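Local coordinates for SWD1-like protein (Myceliophthora thermophila, PDB 6E29), which probably serves, through a domain that is a WD-repeat beta-propeller, as the Swd1 (Cps50) subunit of the COMPASS histone H3 methyltransferase complex, at residues R103-F107 / T139-R145. Sequence-based numbering, arbitrary orientation.
Sequences REVRF and TEPVEVR
R145 reaches across to the end of strand 100-106 and holds R106 O end-on, NH2 at 2.7 Å and NH1 at 2.8 Å from that single oxygen. Both donors approach from the same face of the carbonyl plane, and the bonds are well bent, with N-H...O angles of 141° and 136°. V105 CG1 lies over the centre of one guanidinium face, 3.8 Å from R145 CZ, and also 3.9 Å from E143 OE2, while F107 passes obliquely beside R145 NH1 with at most a weak cation-pi attraction. At the other end, R103 NH2 donates an almost straight bond of 2.9 Å to T139 O, which sits in the guanidinium plane, and P141 CD rests over one face near its rim, 3.4 Å from R103 NH2. These contacts join the outermost strands of two consecutive four-stranded blades of the WD-repeat propeller, 100-106 and 144-147, together with the loop between strands 134-137 and 144-147. The same E143 OE2 accepts from R145 NE and NH2 in a side-on salt bridge, which, with the end-on grip on R106 O, limits the guanidinium's rotation. R103 NE is anchored in turn on I138 O, and F107 packs against M134 and V136.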
ATOM      1  N   ARG B 103      20.506   1.830   2.957  1.00 49.05           N
ATOM      2  CA  ARG B 103      20.331   0.435   3.375  1.00 54.32           C
ATOM      3  C   ARG B 103      19.745  -0.361   2.218  1.00 46.47           C
ATOM      4  O   ARG B 103      19.030   0.183   1.368  1.00 49.76           O
ATOM      5  CB  ARG B 103      19.383   0.258   4.572  1.00 46.31           C
ATOM      6  CG  ARG B 103      19.812   0.939   5.861  1.00 53.95           C
ATOM      7  CD  ARG B 103      20.875   0.148   6.567  1.00 60.57           C
ATOM      8  NE  ARG B 103      21.366   0.804   7.777  1.00 55.68           N
ATOM      9  CZ  ARG B 103      22.410   1.645   7.806  1.00 74.92           C
ATOM     10  NH1 ARG B 103      23.051   1.964   6.679  1.00 61.59           N
ATOM     11  NH2 ARG B 103      22.820   2.186   8.952  1.00 58.34           N
ATOM     12  N   GLU B 104      20.004  -1.664   2.217  1.00 55.21           N
ATOM     13  CA  GLU B 104      19.531  -2.523   1.137  1.00 46.89           C
ATOM     14  C   GLU B 104      19.279  -3.940   1.644  1.00 56.04           C
ATOM     15  O   GLU B 104      20.173  -4.553   2.232  1.00 47.93           O
ATOM     16  CB  GLU B 104      20.580  -2.547   0.034  1.00 47.92           C
ATOM     17  CG  GLU B 104      20.167  -3.324  -1.170  1.00 48.73           C
ATOM     18  CD  GLU B 104      21.177  -3.155  -2.302  1.00 61.96           C
ATOM     19  OE1 GLU B 104      20.906  -3.659  -3.409  1.00 76.91           O
ATOM     20  OE2 GLU B 104      22.242  -2.532  -2.080  1.00 78.84           O
ATOM     21  N   VAL B 105      18.093  -4.486   1.364  1.00 43.52           N
ATOM     22  CA  VAL B 105      17.682  -5.795   1.869  1.00 53.90           C
ATOM     23  C   VAL B 105      17.133  -6.617   0.708  1.00 47.75           C
ATOM     24  O   VAL B 105      16.215  -6.169   0.006  1.00 51.14           O
ATOM     25  CB  VAL B 105      16.630  -5.661   2.988  1.00 47.90           C
ATOM     26  CG1 VAL B 105      16.259  -7.061   3.579  1.00 41.62           C
ATOM     27  CG2 VAL B 105      17.118  -4.695   4.076  1.00 42.17           C
ATOM     28  N   ARG B 106      17.707  -7.808   0.495  1.00 44.32           N
ATOM     29  CA  ARG B 106      17.296  -8.713  -0.575  1.00 46.80           C
ATOM     30  C   ARG B 106      16.538  -9.915  -0.016  1.00 56.91           C
ATOM     31  O   ARG B 106      17.018 -10.592   0.902  1.00 50.94           O
ATOM     32  CB  ARG B 106      18.510  -9.175  -1.390  1.00 47.04           C
ATOM     33  CG  ARG B 106      19.367  -7.987  -1.828  1.00 53.73           C
ATOM     34  CD  ARG B 106      20.596  -8.429  -2.615  1.00 76.55           C
ATOM     35  NE  ARG B 106      21.835  -8.017  -1.945  1.00 81.26           N
ATOM     36  CZ  ARG B 106      22.330  -6.785  -2.002  1.00 81.75           C
ATOM     37  NH1 ARG B 106      21.692  -5.876  -2.705  1.00 70.72           N
ATOM     38  NH2 ARG B 106      23.466  -6.471  -1.371  1.00 75.02           N
ATOM     39  N   PHE B 107      15.372 -10.191  -0.584  1.00 41.62           N
ATOM     40  CA  PHE B 107      14.543 -11.305  -0.142  1.00 44.40           C
ATOM     41  C   PHE B 107      14.664 -12.454  -1.140  1.00 47.93           C
ATOM     42  O   PHE B 107      15.493 -12.428  -2.046  1.00 46.02           O
ATOM     43  CB  PHE B 107      13.089 -10.853   0.040  1.00 46.89           C
ATOM     44  CG  PHE B 107      12.903  -9.840   1.137  1.00 47.49           C
ATOM     45  CD1 PHE B 107      12.894  -8.480   0.848  1.00 59.30           C
ATOM     46  CD2 PHE B 107      12.784 -10.246   2.466  1.00 42.01           C
ATOM     47  CE1 PHE B 107      12.753  -7.531   1.856  1.00 50.34           C
ATOM     48  CE2 PHE B 107      12.636  -9.305   3.487  1.00 46.15           C
ATOM     49  CZ  PHE B 107      12.617  -7.928   3.169  1.00 41.31           C
ATOM     50  N   THR B 139      18.493  -0.710  11.258  1.00 48.54           N
ATOM     51  CA  THR B 139      19.271   0.307  11.973  1.00 50.92           C
ATOM     52  C   THR B 139      20.726   0.276  11.527  1.00 55.60           C
ATOM     53  O   THR B 139      21.367   1.326  11.347  1.00 64.27           O
ATOM     54  CB  THR B 139      19.227   0.088  13.491  1.00 52.33           C
ATOM     55  OG1 THR B 139      17.879   0.014  13.975  1.00 54.17           O
ATOM     56  CG2 THR B 139      20.035   1.225  14.242  1.00 60.66           C
ATOM     57  N   GLU B 140      21.272  -0.918  11.375  1.00 54.61           N
ATOM     58  CA  GLU B 140      22.647  -1.089  10.972  1.00 65.10           C
ATOM     59  C   GLU B 140      22.701  -1.645   9.564  1.00 63.85           C
ATOM     60  O   GLU B 140      21.735  -2.246   9.082  1.00 56.53           O
ATOM     61  CB  GLU B 140      23.361  -2.060  11.922  1.00 70.67           C
ATOM     62  CG  GLU B 140      23.078  -1.829  13.391  1.00 67.53           C
ATOM     63  CD  GLU B 140      23.977  -0.779  13.990  1.00 75.03           C
ATOM     64  OE1 GLU B 140      23.454   0.177  14.611  1.00 86.17           O
ATOM     65  OE2 GLU B 140      25.213  -0.921  13.840  1.00 80.62           O
ATOM     66  N   PRO B 141      23.824  -1.493   8.876  1.00 80.09           N
ATOM     67  CA  PRO B 141      24.098  -2.400   7.762  1.00 73.16           C
ATOM     68  C   PRO B 141      23.883  -3.816   7.243  1.00 76.82           C
ATOM     69  O   PRO B 141      24.198  -4.119   6.092  1.00 84.33           O
ATOM     70  CB  PRO B 141      25.502  -1.996   7.305  1.00 76.45           C
ATOM     71  CG  PRO B 141      25.652  -0.550   7.782  1.00 70.21           C
ATOM     72  CD  PRO B 141      24.889  -0.494   9.075  1.00 67.68           C
ATOM     73  N   VAL B 142      23.353  -4.688   8.098  1.00 75.19           N
ATOM     74  CA  VAL B 142      23.410  -6.136   7.847  1.00 71.70           C
ATOM     75  C   VAL B 142      22.143  -6.005   8.699  1.00 64.74           C
ATOM     76  O   VAL B 142      22.174  -5.682   9.891  1.00 56.06           O
ATOM     77  CB  VAL B 142      24.521  -6.909   8.594  1.00 67.98           C
ATOM     78  CG1 VAL B 142      23.985  -8.237   9.099  1.00 67.86           C
ATOM     79  CG2 VAL B 142      25.771  -7.112   7.695  1.00 69.20           C
ATOM     80  N   GLU B 143      21.011  -6.224   8.065  1.00 61.62           N
ATOM     81  CA  GLU B 143      19.723  -6.139   8.726  1.00 51.04           C
ATOM     82  C   GLU B 143      19.519  -7.290   9.723  1.00 52.30           C
ATOM     83  O   GLU B 143      20.248  -8.289   9.752  1.00 52.60           O
ATOM     84  CB  GLU B 143      18.620  -6.164   7.686  1.00 49.02           C
ATOM     85  CG  GLU B 143      18.432  -7.523   7.004  1.00 57.21           C
ATOM     86  CD  GLU B 143      19.449  -7.822   5.909  1.00 61.15           C
ATOM     87  OE1 GLU B 143      20.397  -7.031   5.686  1.00 64.08           O
ATOM     88  OE2 GLU B 143      19.277  -8.859   5.245  1.00 71.66           O
ATOM     89  N   VAL B 144      18.486  -7.134  10.538  1.00 58.60           N
ATOM     90  CA  VAL B 144      17.937  -8.229  11.323  1.00 57.43           C
ATOM     91  C   VAL B 144      16.502  -8.428  10.852  1.00 49.90           C
ATOM     92  O   VAL B 144      15.701  -7.488  10.882  1.00 47.78           O
ATOM     93  CB  VAL B 144      17.990  -7.953  12.830  1.00 49.98           C
ATOM     94  CG1 VAL B 144      17.660  -9.279  13.616  1.00 50.50           C
ATOM     95  CG2 VAL B 144      19.321  -7.354  13.220  1.00 57.36           C
ATOM     96  N   ARG B 145      16.182  -9.638  10.410  1.00 47.21           N
ATOM     97  CA  ARG B 145      14.866  -9.911   9.865  1.00 42.63           C
ATOM     98  C   ARG B 145      14.053 -10.694  10.891  1.00 47.16           C
ATOM     99  O   ARG B 145      14.594 -11.508  11.637  1.00 55.51           O
ATOM    100  CB  ARG B 145      14.961 -10.728   8.569  1.00 53.19           C
ATOM    101  CG  ARG B 145      16.009 -10.272   7.592  1.00 61.85           C
ATOM    102  CD  ARG B 145      15.882 -10.966   6.237  1.00 45.83           C
ATOM    103  NE  ARG B 145      17.026 -10.609   5.394  1.00 74.36           N
ATOM    104  CZ  ARG B 145      17.070 -10.779   4.075  1.00 50.22           C
ATOM    105  NH1 ARG B 145      16.038 -11.314   3.448  1.00 58.55           N
ATOM    106  NH2 ARG B 145      18.137 -10.414   3.388  1.00 56.40           N
TER